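PDB 5Y0E: TssK from Serratia sp. FS14, which is a baseplate component of the bacterial type VI secretion system and probably connects the baseplate to the membrane complex. Local coordinates for residues Ile318-Val323 with Ala332-Thr337; Arg341-Val346 with Phe439-Ser444. All blocks are in the same frame, centred on the assembly; numbering follows the deposited sequence.

In the fold
Contacts 1 and 2 lie on the C-terminal eight-stranded antiparallel sheet, their centres about 10 Å apart. Contact 1 joins the hairpin strands 317-324 and 329-333 and closes first along the chain; helix 339-342 then leads into contact 2, where strand 343-350 pairs with strand 436-443, brought back from the end of the modelled chain. Strands 317-324 and 436-443 are sheet neighbours, so one contact continues into the other through probable hydrogen bonds from I318 N to A441 O and from L320 N to F439 O. The C-terminal strand thus lies inside the sheet, between 317-324 and 343-350, in a domain that, as in other TssK proteins, probably faces the membrane complex.

Contact 1 of 2, residues Ile318-Val323 with Ala332-Thr337; sequences IQLTLV and ATVQDT
L320 and L322 approach the methyl group of A332 from two directions, leaving A332 CB between the CD2 branches of the two leucines. L322 CD2 lies 4.1 Å from A332 CB, although the CB of L322 points away from 332-337 and the branch has to turn back to make the contact. L320 CD2 stands 4.2 Å from the same A332 CB. L320 CD2 also packs on V334, 4.2 Å from V334 CG1. Between these apolar contacts the L320 branch point passes the backbone, L320 CG lying 3.9 Å from T333 O. At the other end I318 meets the tip of Q335 at about a right angle: I318 CG2 is 4.1 Å from Q335 NE2, and CD1 comes equally near. Q335 CG sits between its backbone N and carbonyl carbon (chi1 74°), and the chain runs extended beyond it, which carries the amide across to the isoleucine.

The two segments belong to the beta hairpin of strands 317-324 and 329-333. Backbone pairing nearer the turn links V323 with V331, whereas beyond L322 and A332, whose CA atoms are 4.9 Å apart, the chains splay and side chains take over. Their directions differ by 142°. Each segment has a different neighbour on its far side: strand 436-443 flanks 318-323, while A332 and V334 form backbone hydrogen bonds with F424 and S422. F439 also packs against both leucines, and V334 rests on F424 and on M339 and M340 of helix 339-342. Just ahead of that helix, D336 OD1 accepts a hydrogen bond from K338 N, capping that backbone N in the turn before the helix.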
loop_
_atom_site.group_PDB
_atom_site.type_symbol
_atom_site.label_atom_id
_atom_site.label_comp_id
_atom_site.label_asym_id
_atom_site.label_seq_id
_atom_site.Cartn_x
_atom_site.Cartn_y
_atom_site.Cartn_z
ATOM N N ILE A 318 7.685 -24.560 -13.225
ATOM C CA ILE A 318 7.878 -23.216 -12.740
ATOM C C ILE A 318 8.302 -22.344 -13.876
ATOM O O ILE A 318 9.194 -22.683 -14.577
ATOM C CB ILE A 318 8.970 -23.199 -11.673
ATOM C CG1 ILE A 318 8.418 -23.678 -10.359
ATOM C CG2 ILE A 318 9.478 -21.811 -11.437
ATOM C CD1 ILE A 318 9.476 -24.124 -9.403
ATOM N N GLN A 319 7.663 -21.209 -14.060
ATOM C CA GLN A 319 8.013 -20.346 -15.156
ATOM C C GLN A 319 9.156 -19.443 -14.791
ATOM O O GLN A 319 9.243 -18.988 -13.696
ATOM C CB GLN A 319 6.811 -19.530 -15.568
ATOM C CG GLN A 319 7.014 -18.672 -16.779
ATOM C CD GLN A 319 5.733 -18.109 -17.287
ATOM O OE1 GLN A 319 4.700 -18.322 -16.719
ATOM N NE2 GLN A 319 5.799 -17.384 -18.358
ATOM N N LEU A 320 10.042 -19.177 -15.720
ATOM C CA LEU A 320 11.142 -18.317 -15.423
ATOM C C LEU A 320 10.955 -17.045 -16.186
ATOM O O LEU A 320 10.651 -17.073 -17.336
ATOM C CB LEU A 320 12.430 -18.970 -15.855
ATOM C CG LEU A 320 13.209 -19.772 -14.834
ATOM C CD1 LEU A 320 12.346 -20.759 -14.097
ATOM C CD2 LEU A 320 14.316 -20.505 -15.545
ATOM N N THR A 321 11.151 -15.921 -15.541
ATOM C CA THR A 321 10.985 -14.652 -16.191
ATOM C C THR A 321 12.170 -14.278 -17.039
ATOM O O THR A 321 13.279 -14.268 -16.580
ATOM C CB THR A 321 10.812 -13.549 -15.160
ATOM O OG1 THR A 321 9.999 -14.023 -14.094
ATOM C CG2 THR A 321 10.166 -12.359 -15.774
ATOM N N LEU A 322 11.921 -13.964 -18.290
ATOM C CA LEU A 322 12.976 -13.561 -19.166
ATOM C C LEU A 322 13.115 -12.078 -19.003
ATOM O O LEU A 322 12.296 -11.315 -19.454
ATOM C CB LEU A 322 12.628 -13.886 -20.594
ATOM C CG LEU A 322 12.721 -15.336 -20.997
ATOM C CD1 LEU A 322 12.097 -15.457 -22.362
ATOM C CD2 LEU A 322 14.154 -15.803 -21.040
ATOM N N VAL A 323 14.165 -11.670 -18.328
ATOM C CA VAL A 323 14.425 -10.260 -18.077
ATOM C C VAL A 323 15.347 -9.742 -19.169
ATOM O O VAL A 323 16.463 -10.238 -19.340
ATOM C CB VAL A 323 15.029 -10.047 -16.685
ATOM C CG1 VAL A 323 15.222 -8.585 -16.430
ATOM C CG2 VAL A 323 14.120 -10.648 -15.627
ATOM N N ALA A 332 17.471 -15.286 -17.623
ATOM C CA ALA A 332 16.506 -16.021 -16.819
ATOM C C ALA A 332 17.238 -16.496 -15.577
ATOM O O ALA A 332 17.915 -17.524 -15.602
ATOM C CB ALA A 332 15.915 -17.191 -17.598
ATOM N N THR A 333 17.070 -15.826 -14.465
ATOM C CA THR A 333 17.730 -16.309 -13.287
ATOM C C THR A 333 16.982 -17.522 -12.833
ATOM O O THR A 333 15.788 -17.550 -12.876
ATOM C CB THR A 333 17.709 -15.269 -12.179
ATOM O OG1 THR A 333 16.462 -15.329 -11.489
ATOM C CG2 THR A 333 17.879 -13.895 -12.762
ATOM N N VAL A 334 17.673 -18.523 -12.339
ATOM C CA VAL A 334 17.001 -19.684 -11.802
ATOM C C VAL A 334 17.040 -19.524 -10.310
ATOM O O VAL A 334 18.002 -19.015 -9.779
ATOM C CB VAL A 334 17.750 -20.938 -12.142
ATOM C CG1 VAL A 334 18.071 -20.929 -13.606
ATOM C CG2 VAL A 334 19.030 -20.960 -11.351
ATOM N N GLN A 335 16.021 -19.980 -9.607
ATOM C CA GLN A 335 15.994 -19.768 -8.160
ATOM C C GLN A 335 16.627 -20.820 -7.295
ATOM O O GLN A 335 16.367 -20.852 -6.107
ATOM C CB GLN A 335 14.564 -19.593 -7.684
ATOM C CG GLN A 335 13.787 -20.884 -7.674
ATOM C CD GLN A 335 12.402 -20.731 -7.095
ATOM O OE1 GLN A 335 12.237 -20.579 -5.890
ATOM N NE2 GLN A 335 11.389 -20.785 -7.960
ATOM N N ASP A 336 17.479 -21.649 -7.867
ATOM C CA ASP A 336 18.073 -22.716 -7.106
ATOM C C ASP A 336 19.273 -23.272 -7.803
ATOM O O ASP A 336 19.393 -23.178 -9.004
ATOM C CB ASP A 336 17.059 -23.843 -7.030
ATOM C CG ASP A 336 17.288 -24.738 -5.880
ATOM O OD1 ASP A 336 18.438 -25.122 -5.679
ATOM O OD2 ASP A 336 16.329 -25.057 -5.171
ATOM N N THR A 337 20.181 -23.851 -7.050
ATOM C CA THR A 337 21.311 -24.504 -7.663
ATOM C C THR A 337 20.920 -25.943 -7.993
ATOM O O THR A 337 21.574 -26.602 -8.789
ATOM C CB THR A 337 22.524 -24.515 -6.748
ATOM O OG1 THR A 337 22.159 -25.050 -5.472
ATOM C CG2 THR A 337 23.035 -23.111 -6.568
#

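Contact 2 of 2, residues Arg341-Val346 with Phe439-Ser444; sequences RDFGFV and FWAIRS
F343 CG is anti to its carbonyl carbon (chi1 -71°) and R443 CG anti to its backbone N (chi1 -159°), and the two side chains, on one face of the sheet, cross obliquely. The arginine chain then bends at chi3 and brings its guanidinium to the far end of the phenyl ring. F343 CZ lies over one guanidinium face, offset toward the rim and 3.4 Å from R443 NH1. With the two planes 59° apart this is no parallel stack; instead R443 CG sits over one face of the ring, toward its rim, while the tip of the ring presses on the guanidinium. R443 NE donates to D315 O, which fixes the group from outside, and D342 OD2 lies 5.3 Å from R443 NH1, too far for a salt bridge but near enough that the opposite charges may attract.

Strands 343-350 and 436-443 run antiparallel in the central part of the eight-stranded sheet. G344 with I442 and V346 with W440 are the hydrogen-bonded pairs, each exchanging two backbone N-H...O bonds; F343 with R443 and F345 with A441 are the non-hydrogen-bonded pairs. Where the helix gives way to the strand, D342 O takes two donors: S444 N at 2.9 Å, nearly along the C=O axis, and S444 OG at 3.1 Å from D342 O, well above the carbonyl plane.

On the sheet face that carries F343, F345 CE1 lies against A441 CB at 3.5 Å, and F345 CD1 reaches F439 CE2 at 3.8 Å. F424 meets both rings, that of F439 edge-to-face and that of F345 with the planes inclined. The other face bears V346 and I442, where V346 CG2 touches I442 CD1 at 4.1 Å, and W440, whose indole leads away to donate from NE1 to E438 OE1.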
loop_
_atom_site.group_PDB
_atom_site.type_symbol
_atom_site.label_atom_id
_atom_site.label_comp_id
_atom_site.label_asym_id
_atom_site.label_seq_id
_atom_site.Cartn_x
_atom_site.Cartn_y
_atom_site.Cartn_z
ATOM N N ARG A 341 19.432 -29.469 -12.218
ATOM C CA ARG A 341 19.672 -30.877 -12.303
ATOM C C ARG A 341 18.372 -31.637 -12.121
ATOM O O ARG A 341 18.284 -32.801 -12.461
ATOM C CB ARG A 341 20.720 -31.279 -11.282
ATOM C CG ARG A 341 21.107 -32.745 -11.261
ATOM C CD ARG A 341 22.216 -33.005 -10.247
ATOM N NE ARG A 341 21.780 -32.754 -8.873
ATOM C CZ ARG A 341 21.111 -33.620 -8.113
ATOM N NH1 ARG A 341 20.775 -34.815 -8.582
ATOM N NH2 ARG A 341 20.776 -33.279 -6.876
ATOM N N ASP A 342 17.351 -30.968 -11.611
ATOM C CA ASP A 342 16.052 -31.594 -11.404
ATOM C C ASP A 342 14.984 -31.187 -12.409
ATOM O O ASP A 342 13.914 -31.763 -12.447
ATOM C CB ASP A 342 15.530 -31.235 -10.025
ATOM C CG ASP A 342 16.411 -31.734 -8.938
ATOM O OD1 ASP A 342 17.248 -32.588 -9.235
ATOM O OD2 ASP A 342 16.272 -31.285 -7.795
ATOM N N PHE A 343 15.280 -30.196 -13.229
ATOM C CA PHE A 343 14.294 -29.702 -14.151
ATOM C C PHE A 343 14.664 -29.724 -15.601
ATOM O O PHE A 343 15.804 -29.616 -15.955
ATOM C CB PHE A 343 13.994 -28.246 -13.814
ATOM C CG PHE A 343 13.223 -28.062 -12.558
ATOM C CD1 PHE A 343 13.855 -28.068 -11.348
ATOM C CD2 PHE A 343 11.878 -27.886 -12.594
ATOM C CE1 PHE A 343 13.155 -27.911 -10.188
ATOM C CE2 PHE A 343 11.169 -27.727 -11.448
ATOM C CZ PHE A 343 11.810 -27.737 -10.237
ATOM N N GLY A 344 13.655 -29.869 -16.435
ATOM C CA GLY A 344 13.830 -29.773 -17.863
ATOM C C GLY A 344 13.634 -28.311 -18.229
ATOM O O GLY A 344 13.184 -27.504 -17.442
ATOM N N PHE A 345 13.930 -27.951 -19.455
ATOM C CA PHE A 345 13.791 -26.549 -19.797
ATOM C C PHE A 345 13.250 -26.409 -21.208
ATOM O O PHE A 345 13.734 -27.070 -22.128
ATOM C CB PHE A 345 15.129 -25.842 -19.635
ATOM C CG PHE A 345 15.568 -25.742 -18.213
ATOM C CD1 PHE A 345 15.173 -24.675 -17.430
ATOM C CD2 PHE A 345 16.348 -26.723 -17.642
ATOM C CE1 PHE A 345 15.563 -24.582 -16.109
ATOM C CE2 PHE A 345 16.737 -26.633 -16.320
ATOM C CZ PHE A 345 16.342 -25.562 -15.553
ATOM N N VAL A 346 12.231 -25.564 -21.366
ATOM C CA VAL A 346 11.522 -25.421 -22.632
ATOM C C VAL A 346 11.318 -23.946 -22.942
ATOM O O VAL A 346 11.023 -23.140 -22.055
ATOM C CB VAL A 346 10.157 -26.142 -22.624
ATOM C CG1 VAL A 346 9.539 -26.077 -23.978
ATOM C CG2 VAL A 346 10.299 -27.571 -22.226
ATOM N N PHE A 439 9.657 -19.090 -20.943
ATOM C CA PHE A 439 10.735 -19.966 -20.530
ATOM C C PHE A 439 10.254 -20.736 -19.322
ATOM O O PHE A 439 9.908 -20.145 -18.298
ATOM C CB PHE A 439 11.989 -19.165 -20.208
ATOM C CG PHE A 439 13.204 -19.993 -20.099
ATOM C CD1 PHE A 439 13.822 -20.463 -21.221
ATOM C CD2 PHE A 439 13.732 -20.309 -18.874
ATOM C CE1 PHE A 439 14.943 -21.232 -21.127
ATOM C CE2 PHE A 439 14.864 -21.084 -18.775
ATOM C CZ PHE A 439 15.469 -21.540 -19.903
ATOM N N TRP A 440 10.209 -22.045 -19.448
ATOM C CA TRP A 440 9.687 -22.887 -18.394
ATOM C C TRP A 440 10.713 -23.913 -17.956
ATOM O O TRP A 440 11.527 -24.383 -18.750
ATOM C CB TRP A 440 8.438 -23.603 -18.857
ATOM C CG TRP A 440 7.246 -22.743 -18.982
ATOM C CD1 TRP A 440 6.860 -22.037 -20.069
ATOM C CD2 TRP A 440 6.254 -22.523 -17.988
ATOM N NE1 TRP A 440 5.693 -21.381 -19.813
ATOM C CE2 TRP A 440 5.296 -21.671 -18.541
ATOM C CE3 TRP A 440 6.085 -22.965 -16.678
ATOM C CZ2 TRP A 440 4.194 -21.253 -17.843
ATOM C CZ3 TRP A 440 4.987 -22.550 -15.986
ATOM C CH2 TRP A 440 4.057 -21.699 -16.565
ATOM N N ALA A 441 10.644 -24.270 -16.683
ATOM C CA ALA A 441 11.412 -25.363 -16.117
ATOM C C ALA A 441 10.435 -26.415 -15.632
ATOM O O ALA A 441 9.451 -26.077 -14.972
ATOM C CB ALA A 441 12.292 -24.877 -14.977
ATOM N N ILE A 442 10.695 -27.680 -15.967
ATOM C CA ILE A 442 9.747 -28.764 -15.734
ATOM C C ILE A 442 10.416 -29.853 -14.916
ATOM O O ILE A 442 11.401 -30.448 -15.357
ATOM C CB ILE A 442 9.211 -29.340 -17.046
ATOM C CG1 ILE A 442 8.655 -28.211 -17.899
ATOM C CG2 ILE A 442 8.138 -30.345 -16.771
ATOM C CD1 ILE A 442 7.926 -28.661 -19.123
ATOM N N ARG A 443 9.861 -30.134 -13.747
ATOM C CA ARG A 443 10.461 -31.098 -12.846
ATOM C C ARG A 443 10.452 -32.493 -13.460
ATOM O O ARG A 443 9.513 -32.881 -14.157
ATOM C CB ARG A 443 9.705 -31.094 -11.525
ATOM C CG ARG A 443 10.492 -31.658 -10.375
ATOM C CD ARG A 443 9.660 -31.768 -9.102
ATOM N NE ARG A 443 9.165 -30.480 -8.624
ATOM C CZ ARG A 443 9.894 -29.598 -7.950
ATOM N NH1 ARG A 443 11.161 -29.860 -7.681
ATOM N NH2 ARG A 443 9.362 -28.453 -7.548
ATOM N N SER A 444 11.506 -33.255 -13.191
ATOM C CA SER A 444 11.622 -34.600 -13.752
ATOM C C SER A 444 11.214 -35.675 -12.765
ATOM O O SER A 444 10.932 -36.802 -13.158
ATOM C CB SER A 444 13.046 -34.850 -14.217
ATOM O OG SER A 444 13.579 -33.690 -14.824
#